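Periplasmic branched-chain amino acid-binding protein (Burkholderia mallei, PDB 3I09) probably binds branched-chain amino acids or related small carboxylates in the periplasm for an ABC transporter, and is seen here holding acetoacetic acid. Local coordinates at residues N234-A238 with L239-T243; A355-G359 with E360-T364; V175-P178 with L179-D183; G219-T223 with M224-A228. All blocks are in the same frame, centred on the assembly; numbering follows the deposited sequence.

Contact 1: N234-A238 with L239-T243; sequences NDVHA and LGLET. With EDO (1,2-ethanediol), chain G.
Val236 and Leu241, on the two sides of a helix break, cross at a slant, and the methyl CG1 of Val236 meets CD2 of Leu241 at 3.7 Å. The first torsion of Val236 accounts for this: with CG1 anti to the backbone N (chi1 -179°), that branch swings towards the second helix, while the chain of Leu241 stretches out to receive it. Leu239 behaves differently. It folds back along its own helix, where CG of Leu239 lies 3.5 Å from the carbonyl O of Asp235, the same oxygen that accepts the Leu239 N-H. Leu239 also packs on helix 205-217, at Ile212 and Lys213. The last helical bond, from Gly240 N to Val236 O, is short at 2.7 Å and arrives nearly in line with the carbonyl. The carboxylate of Asp235 has partners of its own: OD2 takes the N-H of Phe232, just ahead of helix 233-239, and OD1 lies beside an ethanediol, probably from the crystallisation liquor, at a distance too short for its details to be trusted. The imidazole of His237 stacks on Trp348. Gly240 both leaves helix 233-239 and serves as N-cap of helix 241-244, its carbonyl O receiving Thr244 OG1. The whole is a helix-to-helix junction turning at a glycine of positive phi (88°), in the lobe of a type I periplasmic binding protein that contains the four-stranded parallel sheet.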
loop_
_atom_site.group_PDB
_atom_site.type_symbol
_atom_site.label_atom_id
_atom_site.label_comp_id
_atom_site.label_asym_id
_atom_site.label_seq_id
_atom_site.Cartn_x
_atom_site.Cartn_y
_atom_site.Cartn_z
ATOM N N ASN A 234 -7.787 -6.925 6.590
ATOM C CA ASN A 234 -7.554 -7.265 8.002
ATOM C C ASN A 234 -8.178 -6.235 8.946
ATOM O O ASN A 234 -8.562 -6.549 10.091
ATOM C CB ASN A 234 -6.053 -7.363 8.303
ATOM C CG ASN A 234 -5.321 -8.198 7.293
ATOM O OD1 ASN A 234 -5.063 -7.725 6.154
ATOM N ND2 ASN A 234 -5.051 -9.465 7.645
ATOM N N ASP A 235 -8.261 -4.997 8.461
ATOM C CA ASP A 235 -8.872 -3.923 9.227
ATOM C C ASP A 235 -10.388 -4.165 9.327
ATOM O O ASP A 235 -11.001 -4.029 10.388
ATOM C CB ASP A 235 -8.561 -2.568 8.572
ATOM C CG ASP A 235 -7.053 -2.290 8.393
ATOM O OD1 ASP A 235 -6.257 -2.586 9.313
ATOM O OD2 ASP A 235 -6.659 -1.711 7.330
ATOM N N VAL A 236 -11.009 -4.561 8.215
ATOM C CA VAL A 236 -12.422 -4.959 8.266
ATOM C C VAL A 236 -12.643 -6.163 9.199
ATOM O O VAL A 236 -13.603 -6.208 9.977
ATOM C CB VAL A 236 -12.997 -5.239 6.859
ATOM C CG1 VAL A 236 -14.482 -5.619 6.939
ATOM C CG2 VAL A 236 -12.826 -3.986 5.924
ATOM N N HIS A 237 -11.754 -7.149 9.138
ATOM C CA HIS A 237 -11.884 -8.338 9.939
ATOM C C HIS A 237 -11.816 -7.958 11.435
ATOM O O HIS A 237 -12.582 -8.490 12.242
ATOM C CB HIS A 237 -10.731 -9.284 9.622
ATOM C CG HIS A 237 -10.820 -10.608 10.299
ATOM N ND1 HIS A 237 -10.224 -10.868 11.507
ATOM C CD2 HIS A 237 -11.446 -11.757 9.934
ATOM C CE1 HIS A 237 -10.476 -12.118 11.865
ATOM N NE2 HIS A 237 -11.191 -12.688 10.911
ATOM N N ALA A 238 -10.880 -7.077 11.780
ATOM C CA ALA A 238 -10.726 -6.585 13.161
ATOM C C ALA A 238 -11.983 -5.872 13.659
ATOM O O ALA A 238 -12.391 -6.026 14.834
ATOM C CB ALA A 238 -9.489 -5.635 13.270
ATOM N N LEU A 239 -12.580 -5.048 12.807
ATOM C CA LEU A 239 -13.712 -4.223 13.218
ATOM C C LEU A 239 -15.026 -4.973 13.143
ATOM O O LEU A 239 -15.941 -4.727 13.960
ATOM C CB LEU A 239 -13.794 -2.958 12.351
ATOM C CG LEU A 239 -12.714 -1.932 12.619
ATOM C CD1 LEU A 239 -12.575 -0.956 11.433
ATOM C CD2 LEU A 239 -13.021 -1.203 13.947
ATOM N N GLY A 240 -15.150 -5.852 12.153
ATOM C CA GLY A 240 -16.411 -6.515 11.893
ATOM C C GLY A 240 -17.305 -5.709 10.941
ATOM O O GLY A 240 -17.213 -4.467 10.838
ATOM N N LEU A 241 -18.159 -6.435 10.223
ATOM C CA LEU A 241 -19.082 -5.833 9.248
ATOM C C LEU A 241 -20.152 -4.970 9.870
ATOM O O LEU A 241 -20.573 -3.985 9.274
ATOM C CB LEU A 241 -19.738 -6.916 8.378
ATOM C CG LEU A 241 -18.793 -7.642 7.435
ATOM C CD1 LEU A 241 -19.585 -8.721 6.661
ATOM C CD2 LEU A 241 -18.056 -6.657 6.488
ATOM N N GLU A 242 -20.609 -5.304 11.071
ATOM C CA GLU A 242 -21.666 -4.496 11.655
ATOM C C GLU A 242 -21.187 -3.014 11.770
ATOM O O GLU A 242 -21.929 -2.098 11.461
ATOM C CB GLU A 242 -22.073 -5.038 13.021
ATOM C CG GLU A 242 -23.140 -4.186 13.709
ATOM C CD GLU A 242 -24.460 -4.224 12.991
ATOM O OE1 GLU A 242 -24.748 -5.258 12.333
ATOM O OE2 GLU A 242 -25.216 -3.220 13.095
ATOM N N THR A 243 -19.930 -2.824 12.138
ATOM C CA THR A 243 -19.347 -1.481 12.302
ATOM C C THR A 243 -18.922 -0.865 10.971
ATOM O O THR A 243 -19.048 0.356 10.792
ATOM C CB THR A 243 -18.143 -1.543 13.233
ATOM O OG1 THR A 243 -18.594 -1.866 14.560
ATOM C CG2 THR A 243 -17.333 -0.186 13.242
HETATM C C1 EDO G . -5.705 -4.718 11.350
HETATM O O1 EDO G . -4.751 -4.118 10.479
HETATM C C2 EDO G . -5.094 -4.802 12.736
HETATM O O2 EDO G . -5.706 -3.897 13.675
#

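Contact 2: A355-G359 with E360-T364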
loop_
_atom_site.group_PDB
_atom_site.type_symbol
_atom_site.label_atom_id
_atom_site.label_comp_id
_atom_site.label_asym_id
_atom_site.label_seq_id
_atom_site.Cartn_x
_atom_site.Cartn_y
_atom_site.Cartn_z
ATOM N N ALA A 355 -16.928 0.227 -8.581
ATOM C CA ALA A 355 -16.359 0.635 -9.867
ATOM C C ALA A 355 -14.934 0.120 -10.002
ATOM O O ALA A 355 -14.219 -0.069 -9.015
ATOM C CB ALA A 355 -16.368 2.153 -10.031
ATOM N N THR A 356 -14.550 -0.140 -11.241
ATOM C CA THR A 356 -13.142 -0.341 -11.574
ATOM C C THR A 356 -12.576 0.995 -12.037
ATOM O O THR A 356 -13.158 1.639 -12.918
ATOM C CB THR A 356 -12.993 -1.397 -12.663
ATOM O OG1 THR A 356 -13.481 -2.642 -12.167
ATOM C CG2 THR A 356 -11.540 -1.560 -13.097
ATOM N N ILE A 357 -11.449 1.422 -11.468
ATOM C CA ILE A 357 -10.804 2.676 -11.855
ATOM C C ILE A 357 -9.668 2.330 -12.783
ATOM O O ILE A 357 -8.706 1.669 -12.342
ATOM C CB ILE A 357 -10.236 3.451 -10.653
ATOM C CG1 ILE A 357 -11.322 3.668 -9.582
ATOM C CG2 ILE A 357 -9.682 4.826 -11.098
ATOM C CD1 ILE A 357 -10.741 3.933 -8.212
ATOM N N PRO A 358 -9.747 2.751 -14.058
ATOM C CA PRO A 358 -8.660 2.332 -14.943
ATOM C C PRO A 358 -7.305 2.848 -14.471
ATOM O O PRO A 358 -7.191 3.975 -13.976
ATOM C CB PRO A 358 -9.028 2.965 -16.310
ATOM C CG PRO A 358 -10.495 3.238 -16.241
ATOM C CD PRO A 358 -10.771 3.545 -14.772
ATOM N N GLY A 359 -6.293 2.007 -14.636
ATOM C CA GLY A 359 -4.956 2.303 -14.205
ATOM C C GLY A 359 -4.456 3.648 -14.667
ATOM O O GLY A 359 -3.968 4.427 -13.868
ATOM N N GLU A 360 -4.627 3.930 -15.944
ATOM C CA GLU A 360 -4.191 5.220 -16.496
ATOM C C GLU A 360 -4.877 6.422 -15.815
ATOM O O GLU A 360 -4.317 7.543 -15.790
ATOM C CB GLU A 360 -4.451 5.269 -18.007
ATOM C CG GLU A 360 -3.836 4.117 -18.838
ATOM C CD GLU A 360 -2.307 4.098 -18.832
ATOM O OE1 GLU A 360 -1.690 5.098 -18.382
ATOM O OE2 GLU A 360 -1.735 3.060 -19.271
ATOM N N GLN A 361 -6.057 6.200 -15.234
ATOM C CA GLN A 361 -6.771 7.252 -14.543
ATOM C C GLN A 361 -6.556 7.291 -13.045
ATOM O O GLN A 361 -6.858 8.297 -12.427
ATOM C CB GLN A 361 -8.277 7.136 -14.854
ATOM C CG GLN A 361 -8.525 7.130 -16.360
ATOM C CD GLN A 361 -9.940 6.773 -16.738
ATOM O OE1 GLN A 361 -10.878 6.919 -15.943
ATOM N NE2 GLN A 361 -10.113 6.316 -17.980
ATOM N N ALA A 362 -5.991 6.234 -12.460
ATOM C CA ALA A 362 -5.936 6.101 -11.009
ATOM C C ALA A 362 -4.778 6.854 -10.352
ATOM O O ALA A 362 -4.865 7.291 -9.194
ATOM C CB ALA A 362 -5.852 4.615 -10.660
ATOM N N PHE A 363 -3.689 7.015 -11.095
ATOM C CA PHE A 363 -2.448 7.538 -10.548
ATOM C C PHE A 363 -2.129 8.955 -11.049
ATOM O O PHE A 363 -2.858 9.526 -11.877
ATOM C CB PHE A 363 -1.314 6.550 -10.885
ATOM C CG PHE A 363 -1.480 5.202 -10.217
ATOM C CD1 PHE A 363 -1.075 5.023 -8.923
ATOM C CD2 PHE A 363 -2.087 4.136 -10.886
ATOM C CE1 PHE A 363 -1.255 3.805 -8.267
ATOM C CE2 PHE A 363 -2.273 2.912 -10.249
ATOM C CZ PHE A 363 -1.850 2.726 -8.967
ATOM N N THR A 364 -1.021 9.506 -10.559
ATOM C CA THR A 364 -0.598 10.870 -10.913
ATOM C C THR A 364 -0.494 11.014 -12.433
ATOM O O THR A 364 0.090 10.156 -13.093
ATOM C CB THR A 364 0.783 11.184 -10.276
ATOM O OG1 THR A 364 0.694 11.075 -8.846
ATOM C CG2 THR A 364 1.250 12.574 -10.647
#
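The side chain of Gln361 leaves with CG anti to its carbonyl carbon (chi1 -54°) and then runs extended, which lays the terminal amide against the ring of Pro358. Contact is made by the whole amide rather than by one atom: NE2 of Gln361 stands 3.6 Å from CG of Pro358, while OE1 faces CD at the same separation. The two groups cross obliquely. Ile357, just before the proline, holds CG2 anti to its backbone N, and this branch reaches the methyl CB of Ala362 at 3.9 Å. Alongside these contacts the backbone winds a short helical turn with Pro358 as N-cap. Gln361 N donates to Pro358 O at 2.8 Å, and Ala362 N to Gly359 O at 3.1 Å; in both the donor sits well above the carbonyl plane, as fits bonds closed over only three residues. The oxygen of Gly359 also borders the edge of the Phe363 ring, near its plane, at 3.5 Å from CD2. Gly359 N is taken by Asp332 OD1, and the carboxylate of Glu360 reaches Tyr322. The turn thus follows directly on strand 351-357, which pairs antiparallel with strand 329-338 through Ile357 and Met333. Ala362 packs on Met333 of that same strand, and Phe363 touches Ile330 of strand 329-338 and Ala126 of helix 124-137, whose Lys129 bonds to the carbonyl O of Phe363.

Contact 3: V175-P178 with L179-D183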
loop_
_atom_site.group_PDB
_atom_site.type_symbol
_atom_site.label_atom_id
_atom_site.label_comp_id
_atom_site.label_asym_id
_atom_site.label_seq_id
_atom_site.Cartn_x
_atom_site.Cartn_y
_atom_site.Cartn_z
ATOM N N VAL A 175 -6.679 17.577 12.256
ATOM C CA VAL A 175 -6.019 17.364 13.540
ATOM C C VAL A 175 -5.048 16.196 13.370
ATOM O O VAL A 175 -5.370 15.212 12.708
ATOM C CB VAL A 175 -7.001 17.112 14.725
ATOM C CG1 VAL A 175 -7.825 15.822 14.543
ATOM C CG2 VAL A 175 -6.226 17.086 16.042
ATOM N N ARG A 176 -3.844 16.324 13.922
ATOM C CA ARG A 176 -2.798 15.292 13.807
ATOM C C ARG A 176 -2.807 14.408 15.017
ATOM O O ARG A 176 -3.201 14.845 16.130
ATOM C CB ARG A 176 -1.428 15.915 13.759
ATOM C CG ARG A 176 -1.238 16.851 12.629
ATOM C CD ARG A 176 -0.451 16.287 11.525
ATOM N NE ARG A 176 -0.135 17.360 10.586
ATOM C CZ ARG A 176 1.014 18.000 10.496
ATOM N NH1 ARG A 176 2.052 17.675 11.262
ATOM N NH2 ARG A 176 1.133 18.949 9.586
ATOM N N HIS A 177 -2.438 13.141 14.793
ATOM C CA HIS A 177 -2.250 12.219 15.872
ATOM C C HIS A 177 -0.931 11.504 15.659
ATOM O O HIS A 177 -0.528 11.320 14.529
ATOM C CB HIS A 177 -3.408 11.232 15.987
ATOM C CG HIS A 177 -3.534 10.253 14.834
ATOM N ND1 HIS A 177 -2.819 9.083 14.780
ATOM C CD2 HIS A 177 -4.330 10.266 13.735
ATOM C CE1 HIS A 177 -3.157 8.415 13.678
ATOM N NE2 HIS A 177 -4.088 9.106 13.039
ATOM N N PRO A 178 -0.272 11.089 16.747
ATOM C CA PRO A 178 0.924 10.299 16.609
ATOM C C PRO A 178 0.628 8.937 15.980
ATOM O O PRO A 178 -0.461 8.385 16.161
ATOM C CB PRO A 178 1.410 10.132 18.059
ATOM C CG PRO A 178 0.179 10.296 18.905
ATOM C CD PRO A 178 -0.637 11.301 18.159
ATOM N N LEU A 179 1.613 8.401 15.278
ATOM C CA LEU A 179 1.530 7.043 14.734
ATOM C C LEU A 179 1.285 6.093 15.887
ATOM O O LEU A 179 1.921 6.195 16.939
ATOM C CB LEU A 179 2.805 6.681 13.966
ATOM C CG LEU A 179 2.863 5.266 13.365
ATOM C CD1 LEU A 179 1.751 5.132 12.352
ATOM C CD2 LEU A 179 4.239 4.900 12.748
ATOM N N SER A 180 0.323 5.197 15.711
ATOM C CA SER A 180 -0.055 4.232 16.728
ATOM C C SER A 180 -0.533 4.908 18.034
ATOM O O SER A 180 -0.095 4.534 19.146
ATOM C CB SER A 180 1.114 3.287 16.994
ATOM O OG SER A 180 0.637 2.034 17.416
ATOM N N ALA A 181 -1.403 5.899 17.888
ATOM C CA ALA A 181 -1.987 6.633 19.027
ATOM C C ALA A 181 -2.764 5.730 19.989
ATOM O O ALA A 181 -3.505 4.809 19.560
ATOM C CB ALA A 181 -2.900 7.763 18.523
ATOM N N SER A 182 -2.636 5.989 21.291
ATOM C CA SER A 182 -3.307 5.136 22.260
ATOM C C SER A 182 -4.636 5.729 22.700
ATOM O O SER A 182 -5.363 5.089 23.448
ATOM C CB SER A 182 -2.421 4.887 23.470
ATOM O OG SER A 182 -2.258 6.089 24.167
ATOM N N ASP A 183 -4.955 6.935 22.243
ATOM C CA ASP A 183 -6.176 7.622 22.660
ATOM C C ASP A 183 -6.558 8.642 21.581
ATOM O O ASP A 183 -5.783 9.555 21.265
ATOM C CB ASP A 183 -5.981 8.288 24.041
ATOM C CG ASP A 183 -7.269 8.915 24.610
ATOM O OD1 ASP A 183 -8.297 9.002 23.904
ATOM O OD2 ASP A 183 -7.254 9.313 25.812
#
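From Pro178 to Ala181 the chain reverses in a beta-turn roughly of type II, distorted at Ser180, with Leu179 extended (phi/psi -57°/133°) and Ser180 in the left-handed region. The reversal brings the methyl of Ala181 back towards the strand end, where CB lies 4.0 Å from Pro178 CG and equally far from His177 ND1. That imidazole is locked. Its CG occupies the crowded position between backbone N and carbonyl carbon, which aims ND1 at the next carbonyl: the bond from His177 ND1 to Pro178 O is 2.8 Å long and 157° at the hydrogen, with the acceptor close to the ring plane but the donor above the carbonyl plane. Asn203 ND2 hydrogen-bonds to the far nitrogen, NE2, and Phe184 is set edge-to-face with the ring, so the buried histidine is held at both nitrogens. The carboxylate of Asp207 receives the N-H of Ser180 and, weakly, that of Ala181. Leu179 points away from the strand end and touches Tyr17, Asn80 and Tyr150, all members of the acetoacetate pocket. This is a loop leaving a strand of a parallel alpha/beta sheet at the ligand cleft, as in type I periplasmic binding proteins.

Contact 4: G219-T223 with M224-A228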
loop_
_atom_site.group_PDB
_atom_site.type_symbol
_atom_site.label_atom_id
_atom_site.label_comp_id
_atom_site.label_asym_id
_atom_site.label_seq_id
_atom_site.Cartn_x
_atom_site.Cartn_y
_atom_site.Cartn_z
ATOM N N GLY A 219 -19.865 8.315 19.600
ATOM C CA GLY A 219 -21.036 8.802 18.876
ATOM C C GLY A 219 -20.723 9.750 17.723
ATOM O O GLY A 219 -21.617 10.427 17.206
ATOM N N ILE A 220 -19.465 9.788 17.294
ATOM C CA ILE A 220 -19.054 10.723 16.245
ATOM C C ILE A 220 -19.833 10.391 14.971
ATOM O O ILE A 220 -20.222 11.282 14.216
ATOM C CB ILE A 220 -17.527 10.661 15.974
ATOM C CG1 ILE A 220 -16.679 10.964 17.232
ATOM C CG2 ILE A 220 -17.146 11.567 14.806
ATOM C CD1 ILE A 220 -16.988 12.265 17.978
ATOM N N THR A 221 -20.090 9.102 14.745
ATOM C CA THR A 221 -20.713 8.648 13.504
ATOM C C THR A 221 -22.225 8.932 13.448
ATOM O O THR A 221 -22.863 8.699 12.431
ATOM C CB THR A 221 -20.451 7.141 13.274
ATOM O OG1 THR A 221 -20.859 6.439 14.439
ATOM C CG2 THR A 221 -18.981 6.879 13.029
ATOM N N LYS A 222 -22.781 9.461 14.533
ATOM C CA LYS A 222 -24.150 9.996 14.513
ATOM C C LYS A 222 -24.237 11.272 13.675
ATOM O O LYS A 222 -25.288 11.557 13.103
ATOM C CB LYS A 222 -24.609 10.332 15.925
ATOM C CG LYS A 222 -24.792 9.124 16.834
ATOM C CD LYS A 222 -24.886 9.601 18.275
ATOM C CE LYS A 222 -25.177 8.486 19.262
ATOM N NZ LYS A 222 -24.733 8.895 20.650
ATOM N N THR A 223 -23.156 12.046 13.632
ATOM C CA THR A 223 -23.199 13.352 12.988
ATOM C C THR A 223 -22.226 13.530 11.819
ATOM O O THR A 223 -22.358 14.492 11.066
ATOM C CB THR A 223 -22.969 14.482 14.005
ATOM O OG1 THR A 223 -21.627 14.427 14.518
ATOM C CG2 THR A 223 -23.948 14.385 15.138
HETATM N N MSE A 224 -21.284 12.603 11.650
HETATM C CA MSE A 224 -20.304 12.665 10.553
HETATM C C MSE A 224 -20.225 11.266 9.896
HETATM O O MSE A 224 -20.396 10.248 10.570
HETATM C CB MSE A 224 -18.887 13.056 11.062
HETATM C CG MSE A 224 -18.741 14.308 11.957
HETATM SE SE MSE A 224 -16.924 14.426 12.516
HETATM C CE MSE A 224 -16.179 15.512 11.046
ATOM N N LYS A 225 -20.007 11.226 8.591
ATOM C CA LYS A 225 -19.646 10.002 7.918
ATOM C C LYS A 225 -18.104 9.828 7.916
ATOM O O LYS A 225 -17.374 10.791 7.691
ATOM C CB LYS A 225 -20.171 9.996 6.484
ATOM C CG LYS A 225 -21.658 9.665 6.352
ATOM C CD LYS A 225 -21.981 9.111 4.954
ATOM C CE LYS A 225 -23.453 8.646 4.795
ATOM N NZ LYS A 225 -23.648 7.915 3.471
ATOM N N LEU A 226 -17.627 8.616 8.166
ATOM C CA LEU A 226 -16.187 8.349 8.111
ATOM C C LEU A 226 -15.791 8.020 6.682
ATOM O O LEU A 226 -16.507 7.307 6.014
ATOM C CB LEU A 226 -15.805 7.181 9.015
ATOM C CG LEU A 226 -16.268 7.245 10.469
ATOM C CD1 LEU A 226 -15.839 5.977 11.242
ATOM C CD2 LEU A 226 -15.761 8.491 11.147
ATOM N N ALA A 227 -14.686 8.592 6.213
ATOM C CA ALA A 227 -14.082 8.181 4.961
ATOM C C ALA A 227 -12.772 7.494 5.346
ATOM O O ALA A 227 -11.808 8.134 5.767
ATOM C CB ALA A 227 -13.854 9.358 4.046
ATOM N N ALA A 228 -12.749 6.184 5.211
ATOM C CA ALA A 228 -11.572 5.400 5.547
ATOM C C ALA A 228 -10.710 5.411 4.290
ATOM O O ALA A 228 -10.932 4.665 3.339
ATOM C CB ALA A 228 -11.976 3.992 5.972
#
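The carbonyl oxygen of Ile220 is gripped by two backbone donors, Thr223 N and Met224 N, each at 3.1 Å. The Met224 bond lies in the carbonyl plane, though the N-H...O angle is only 139°, and the pair closes a tight turn just before the strand starts. The side chains of Ile220 and Met224, a selenomethionine here, run side by side in the same direction. The methyl CG2 of Ile220 is 3.7 Å from the selenium SE of Met224, and a bend at the last torsion of Met224 (chi3 90°) turns its terminal methyl aside. A second apolar touch links the turn to the strand: Thr221 puts its methyl CG2 across the end of Leu226, 3.7 Å from CD1 and as close to CG. The alpha carbon of Thr221 adds a CA-H...O contact to the carbonyl O of Met224, at 3.4 Å. Gly219 opens the stretch with positive phi and ends helix 205-217 in a Schellman motif. The segment therefore closes a beta-alpha-beta crossover, from strand 198-202 through that helix into strand 225-228, the outermost on this side of the four-stranded parallel sheet. Lys225 and Ala227 pair with strand 198-202 by backbone bonds, Leu226 packs on Ile212 and Ala215 of helix 205-217, Ile220 packs on Leu188 of helix 185-193, and Met224 reaches Phe144 of strand 142-148.

Contacts 1, 3 and 4 share helix 205-217 as a common neighbour: Leu239 packs on it in contact 1, Asp207 from its first turn binds the turn of contact 3, and contact 4 closes the crossover it forms. Contacts 1 and 4 come within about 6 Å at their nearest atoms, contacts 3 and 4 within about 9 Å. Contact 2 stands apart, on the antiparallel sheet, about 12 Å or more from the others between nearest atoms. Measured from the bound acetoacetate, the side chains of Leu179 in contact 3 and Asp235 in contact 1 each lie about 7 Å away, and that of Phe363 in contact 2 about 13 Å.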